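Local atomic coordinates of arginyl-trna synthetase (Thermus thermophilus, PDB entry 1IQ0), a protein that probably charges arginine tRNA with L-arginine, spending ATP and releasing AMP and diphosphate, as a monomeric class I aminoacyl-tRNA synthetase. Residues Pro114-Leu118 with Asp177-Gly181; Glu158-Leu163 with Ala183-His188. One frame throughout, in Å; residues are numbered along the deposited sequence.

Helix 176-189 serves both contacts. Its first turn, Asp177-Gly181, lies against the loop Pro114-Leu118 in contact 1, and the following turn and a half, Ala183-His188, crosses helix 154-165 in contact 2. The two centres are about 10 Å apart, and side chains run between them: Phe179 CE2 lies 3.6 Å from Leu163 CD2, and Lys116 CD lies 3.9 Å from Tyr184 CD2. Asn115 of the loop also packs on Thr159 and Tyr184. Since Pro114-Leu118 belongs to the predicted 'HIGH' region, the class I signature associated with ATP binding, contact 1 adjoins the likely nucleotide site, whereas the centre of contact 2 lies farther from the centre of the chain, about 33 Å against 25 Å.

Contact 1: Pro114-Leu118 with Asp177-Gly181; sequences PNKEL and DHFAG
Glu117 lays its CB over one face of the His178 imidazole, 3.7 Å from the ring centroid and only 14° off the ring normal, which is the geometry of a CH-pi contact. CG continues over the ring, 3.7 Å from His178 NE2. With CG set between the backbone N and carbonyl carbon (chi1 73°) and the chain bent again at chi2, Glu117 folds back and its carboxylate comes within 16° of parallel to the ring plane. His178 NE2 also bonds weakly to Ser404 OG; an alanine here would probably leave Glu117 CB and CG without the ring face they cover and Ser404 OG without its weak mate. OE2 sits beside the helix backbone, 3.0 Å from Asp177 O; as both are acceptors, they do not bond, and a water donating to OE2 and to His178 O links the carboxylate to the helix instead. This loop carries part of the predicted 'HIGH' region of class I synthetases, between strand 104-108 and helix 120-138 of the catalytic domain. Next to it the backbones come close, Lys116 CA lying 4.2 Å from Gly181 CA. Lys116 CB is 3.5 Å from Gly181 CA, tighter than usual carbon contact. A bent CA-H...O contact runs from Lys116 CA to Asp177 O. The Asp177 carboxylate divides its bonding, OD1 forming a salt bridge with Lys175 while OD2 accepts from a second water, 2.7 Å away, which in turn accepts from Leu118 N.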
loop_
_atom_site.group_PDB
_atom_site.type_symbol
_atom_site.label_atom_id
_atom_site.label_comp_id
_atom_site.label_asym_id
_atom_site.label_seq_id
_atom_site.Cartn_x
_atom_site.Cartn_y
_atom_site.Cartn_z
ATOM N N PRO A 114 -5.117 19.799 -7.150
ATOM C CA PRO A 114 -6.568 19.861 -7.365
ATOM C C PRO A 114 -6.921 20.820 -8.499
ATOM O O PRO A 114 -7.647 21.784 -8.291
ATOM C CB PRO A 114 -7.090 20.334 -6.014
ATOM C CG PRO A 114 -5.992 21.278 -5.558
ATOM C CD PRO A 114 -4.720 20.534 -5.934
ATOM N N ASN A 115 -6.430 20.535 -9.700
ATOM C CA ASN A 115 -6.658 21.424 -10.832
ATOM C C ASN A 115 -7.197 20.763 -12.103
ATOM O O ASN A 115 -7.451 21.445 -13.091
ATOM C CB ASN A 115 -5.349 22.152 -11.149
ATOM C CG ASN A 115 -4.301 21.223 -11.726
ATOM O OD1 ASN A 115 -4.176 20.071 -11.297
ATOM N ND2 ASN A 115 -3.538 21.716 -12.702
ATOM N N LYS A 116 -7.369 19.443 -12.078
ATOM C CA LYS A 116 -7.884 18.693 -13.232
ATOM C C LYS A 116 -8.060 17.216 -12.865
ATOM O O LYS A 116 -7.673 16.798 -11.775
ATOM C CB LYS A 116 -6.937 18.835 -14.434
ATOM C CG LYS A 116 -5.537 18.247 -14.244
ATOM C CD LYS A 116 -4.626 18.702 -15.383
ATOM C CE LYS A 116 -3.497 17.717 -15.667
ATOM N NZ LYS A 116 -2.592 17.506 -14.521
ATOM N N GLU A 117 -8.639 16.429 -13.773
ATOM C CA GLU A 117 -8.887 15.006 -13.512
ATOM C C GLU A 117 -7.608 14.209 -13.292
ATOM O O GLU A 117 -6.562 14.539 -13.836
ATOM C CB GLU A 117 -9.692 14.373 -14.662
ATOM C CG GLU A 117 -8.899 14.147 -15.948
ATOM C CD GLU A 117 -8.681 15.421 -16.759
ATOM O OE1 GLU A 117 -7.894 15.373 -17.729
ATOM O OE2 GLU A 117 -9.295 16.463 -16.438
ATOM N N LEU A 118 -7.696 13.148 -12.499
ATOM C CA LEU A 118 -6.536 12.300 -12.225
ATOM C C LEU A 118 -6.117 11.539 -13.481
ATOM O O LEU A 118 -6.950 11.222 -14.328
ATOM C CB LEU A 118 -6.852 11.284 -11.125
ATOM C CG LEU A 118 -7.634 11.687 -9.871
ATOM C CD1 LEU A 118 -7.280 10.688 -8.778
ATOM C CD2 LEU A 118 -7.302 13.096 -9.408
ATOM N N ASP A 177 -14.061 18.015 -12.796
ATOM C CA ASP A 177 -12.620 18.110 -12.943
ATOM C C ASP A 177 -12.156 17.891 -14.373
ATOM O O ASP A 177 -11.039 18.282 -14.731
ATOM C CB ASP A 177 -11.889 17.190 -11.943
ATOM C CG ASP A 177 -12.280 15.729 -12.062
ATOM O OD1 ASP A 177 -13.409 15.426 -12.509
ATOM O OD2 ASP A 177 -11.446 14.883 -11.671
ATOM N N HIS A 178 -13.006 17.281 -15.198
ATOM C CA HIS A 178 -12.669 17.083 -16.608
ATOM C C HIS A 178 -12.879 18.423 -17.315
ATOM O O HIS A 178 -12.134 18.788 -18.220
ATOM C CB HIS A 178 -13.556 16.011 -17.252
ATOM C CG HIS A 178 -13.068 14.616 -17.018
ATOM N ND1 HIS A 178 -13.291 13.935 -15.840
ATOM C CD2 HIS A 178 -12.327 13.791 -17.795
ATOM C CE1 HIS A 178 -12.707 12.753 -15.901
ATOM N NE2 HIS A 178 -12.115 12.640 -17.077
ATOM N N PHE A 179 -13.909 19.140 -16.885
ATOM C CA PHE A 179 -14.231 20.463 -17.410
ATOM C C PHE A 179 -13.043 21.389 -17.092
ATOM O O PHE A 179 -12.573 22.135 -17.955
ATOM C CB PHE A 179 -15.513 20.964 -16.731
ATOM C CG PHE A 179 -15.775 22.430 -16.907
ATOM C CD1 PHE A 179 -15.954 22.978 -18.175
ATOM C CD2 PHE A 179 -15.879 23.262 -15.797
ATOM C CE1 PHE A 179 -16.236 24.329 -18.333
ATOM C CE2 PHE A 179 -16.161 24.618 -15.942
ATOM C CZ PHE A 179 -16.340 25.155 -17.217
ATOM N N ALA A 180 -12.544 21.312 -15.857
ATOM C CA ALA A 180 -11.403 22.132 -15.440
ATOM C C ALA A 180 -10.162 21.742 -16.230
ATOM O O ALA A 180 -9.390 22.603 -16.658
ATOM C CB ALA A 180 -11.141 21.956 -13.943
ATOM N N GLY A 181 -9.970 20.439 -16.426
ATOM C CA GLY A 181 -8.810 19.970 -17.163
ATOM C C GLY A 181 -8.790 20.470 -18.600
ATOM O O GLY A 181 -7.728 20.758 -19.157
HETATM O O HOH W 1 -10.292 17.303 -19.199
HETATM O O HOH W 2 -10.703 12.325 -11.812
#

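Contact 2: Glu158-Leu163 with Ala183-His188; sequences ETLFAL and AYVRLH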
loop_
_atom_site.group_PDB
_atom_site.type_symbol
_atom_site.label_atom_id
_atom_site.label_comp_id
_atom_site.label_asym_id
_atom_site.label_seq_id
_atom_site.Cartn_x
_atom_site.Cartn_y
_atom_site.Cartn_z
ATOM N N GLU A 158 -3.463 28.200 -12.434
ATOM C CA GLU A 158 -3.571 28.174 -13.884
ATOM C C GLU A 158 -4.928 27.724 -14.377
ATOM O O GLU A 158 -5.452 28.301 -15.328
ATOM C CB GLU A 158 -2.487 27.297 -14.504
ATOM C CG GLU A 158 -1.093 27.810 -14.263
ATOM C CD GLU A 158 -0.066 27.151 -15.160
ATOM O OE1 GLU A 158 -0.119 25.916 -15.337
ATOM O OE2 GLU A 158 0.804 27.872 -15.682
ATOM N N THR A 159 -5.520 26.711 -13.745
ATOM C CA THR A 159 -6.817 26.264 -14.228
ATOM C C THR A 159 -7.901 27.273 -13.885
ATOM O O THR A 159 -8.767 27.546 -14.711
ATOM C CB THR A 159 -7.222 24.868 -13.683
ATOM O OG1 THR A 159 -7.584 24.968 -12.304
ATOM C CG2 THR A 159 -6.084 23.901 -13.830
ATOM N N LEU A 160 -7.859 27.829 -12.677
ATOM C CA LEU A 160 -8.863 28.819 -12.293
ATOM C C LEU A 160 -8.758 30.046 -13.204
ATOM O O LEU A 160 -9.764 30.651 -13.558
ATOM C CB LEU A 160 -8.692 29.226 -10.827
ATOM C CG LEU A 160 -8.949 28.091 -9.827
ATOM C CD1 LEU A 160 -8.861 28.616 -8.389
ATOM C CD2 LEU A 160 -10.325 27.505 -10.092
ATOM N N PHE A 161 -7.537 30.405 -13.583
ATOM C CA PHE A 161 -7.342 31.535 -14.480
ATOM C C PHE A 161 -7.939 31.197 -15.852
ATOM O O PHE A 161 -8.681 31.995 -16.431
ATOM C CB PHE A 161 -5.855 31.845 -14.652
ATOM C CG PHE A 161 -5.572 32.796 -15.780
ATOM C CD1 PHE A 161 -5.910 34.143 -15.673
ATOM C CD2 PHE A 161 -5.021 32.332 -16.971
ATOM C CE1 PHE A 161 -5.711 35.017 -16.740
ATOM C CE2 PHE A 161 -4.815 33.195 -18.045
ATOM C CZ PHE A 161 -5.162 34.543 -17.928
ATOM N N ALA A 162 -7.610 30.008 -16.361
ATOM C CA ALA A 162 -8.105 29.561 -17.661
ATOM C C ALA A 162 -9.635 29.554 -17.744
ATOM O O ALA A 162 -10.208 29.972 -18.748
ATOM C CB ALA A 162 -7.561 28.169 -17.976
ATOM N N LEU A 163 -10.292 29.068 -16.696
ATOM C CA LEU A 163 -11.747 29.019 -16.672
ATOM C C LEU A 163 -12.357 30.406 -16.864
ATOM O O LEU A 163 -13.355 30.563 -17.561
ATOM C CB LEU A 163 -12.235 28.421 -15.346
ATOM C CG LEU A 163 -12.011 26.913 -15.219
ATOM C CD1 LEU A 163 -12.253 26.459 -13.778
ATOM C CD2 LEU A 163 -12.943 26.188 -16.181
ATOM N N ALA A 183 -9.979 23.303 -19.676
ATOM C CA ALA A 183 -9.552 24.693 -19.598
ATOM C C ALA A 183 -8.037 24.737 -19.403
ATOM O O ALA A 183 -7.340 25.509 -20.059
ATOM C CB ALA A 183 -10.251 25.392 -18.436
ATOM N N TYR A 184 -7.522 23.898 -18.508
ATOM C CA TYR A 184 -6.087 23.871 -18.266
ATOM C C TYR A 184 -5.366 23.544 -19.569
ATOM O O TYR A 184 -4.375 24.183 -19.915
ATOM C CB TYR A 184 -5.737 22.816 -17.211
ATOM C CG TYR A 184 -4.253 22.694 -16.920
ATOM C CD1 TYR A 184 -3.635 23.521 -15.985
ATOM C CD2 TYR A 184 -3.466 21.748 -17.582
ATOM C CE1 TYR A 184 -2.273 23.408 -15.708
ATOM C CE2 TYR A 184 -2.098 21.629 -17.313
ATOM C CZ TYR A 184 -1.515 22.465 -16.372
ATOM O OH TYR A 184 -0.173 22.365 -16.096
ATOM N N VAL A 185 -5.864 22.545 -20.290
ATOM C CA VAL A 185 -5.245 22.151 -21.552
ATOM C C VAL A 185 -5.297 23.261 -22.600
ATOM O O VAL A 185 -4.339 23.446 -23.348
ATOM C CB VAL A 185 -5.903 20.871 -22.145
ATOM C CG1 VAL A 185 -5.409 20.640 -23.584
ATOM C CG2 VAL A 185 -5.555 19.659 -21.281
ATOM N N ARG A 186 -6.404 23.998 -22.672
ATOM C CA ARG A 186 -6.473 25.069 -23.657
ATOM C C ARG A 186 -5.418 26.126 -23.336
ATOM O O ARG A 186 -4.706 26.591 -24.227
ATOM C CB ARG A 186 -7.853 25.731 -23.702
ATOM C CG ARG A 186 -8.107 26.337 -25.077
ATOM C CD ARG A 186 -8.829 27.667 -25.069
ATOM N NE ARG A 186 -10.267 27.529 -24.894
ATOM C CZ ARG A 186 -11.149 28.432 -25.310
ATOM N NH1 ARG A 186 -10.733 29.528 -25.929
ATOM N NH2 ARG A 186 -12.445 28.247 -25.097
ATOM N N LEU A 187 -5.311 26.488 -22.060
ATOM C CA LEU A 187 -4.331 27.483 -21.633
ATOM C C LEU A 187 -2.921 27.129 -22.098
ATOM O O LEU A 187 -2.211 27.977 -22.644
ATOM C CB LEU A 187 -4.332 27.630 -20.104
ATOM C CG LEU A 187 -3.271 28.593 -19.543
ATOM C CD1 LEU A 187 -3.556 30.006 -20.033
ATOM C CD2 LEU A 187 -3.268 28.552 -18.014
ATOM N N HIS A 188 -2.510 25.880 -21.883
ATOM C CA HIS A 188 -1.168 25.454 -22.279
ATOM C C HIS A 188 -0.956 25.234 -23.772
ATOM O O HIS A 188 0.165 24.972 -24.207
ATOM C CB HIS A 188 -0.754 24.194 -21.517
ATOM C CG HIS A 188 -0.152 24.483 -20.180
ATOM N ND1 HIS A 188 -0.911 24.780 -19.068
ATOM C CD2 HIS A 188 1.140 24.594 -19.792
ATOM C CE1 HIS A 188 -0.113 25.063 -18.056
ATOM N NE2 HIS A 188 1.136 24.958 -18.470
#
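Ala162 CB rests between Ala183 and Leu187, 3.9 Å from the CB of each. The small side chains of Ala162 and Ala183 are consistent with the approach of the helix axes to 8.3 Å, crossing nearly perpendicularly at 87°. Beside them Leu163, whose CB points away from the partner helix, returns through its CD2 branch to 3.6 Å from Ala183 CB. Leu187 spreads its two methyls over different neighbours. Its chi1 (176°, CG anti to the backbone N) carries CG toward helix 154-165, and chi2 parts the methyls: CD1 meets the rim of the Phe161 ring in the ring plane, 4.0 Å from CE2, while CD2 reaches back to Glu158, 3.5 Å from its carbonyl O and 3.8 Å from its CB. Ile200 of helix 197-208 touches both Phe161 and Leu187 and extends this apolar patch. At the other end the chi1 of Thr159 that places OG1 at Ala156 O, in its own helix, also puts CG2 on Tyr184, 3.3 Å from CD1. The tyrosine carries its ring past both Thr159 and Glu158, although the position of Glu158 OE1 near it is doubtful. Polar ends bond elsewhere: Glu158 OE2 with Tyr193 OH, and Tyr184 OH with Gln155 OE1. The contact is a near-orthogonal packing of helices 154-165 and 176-189, both in the long connection between parallel strands 141-149 and 236-239 of the Rossmann-type class I catalytic domain.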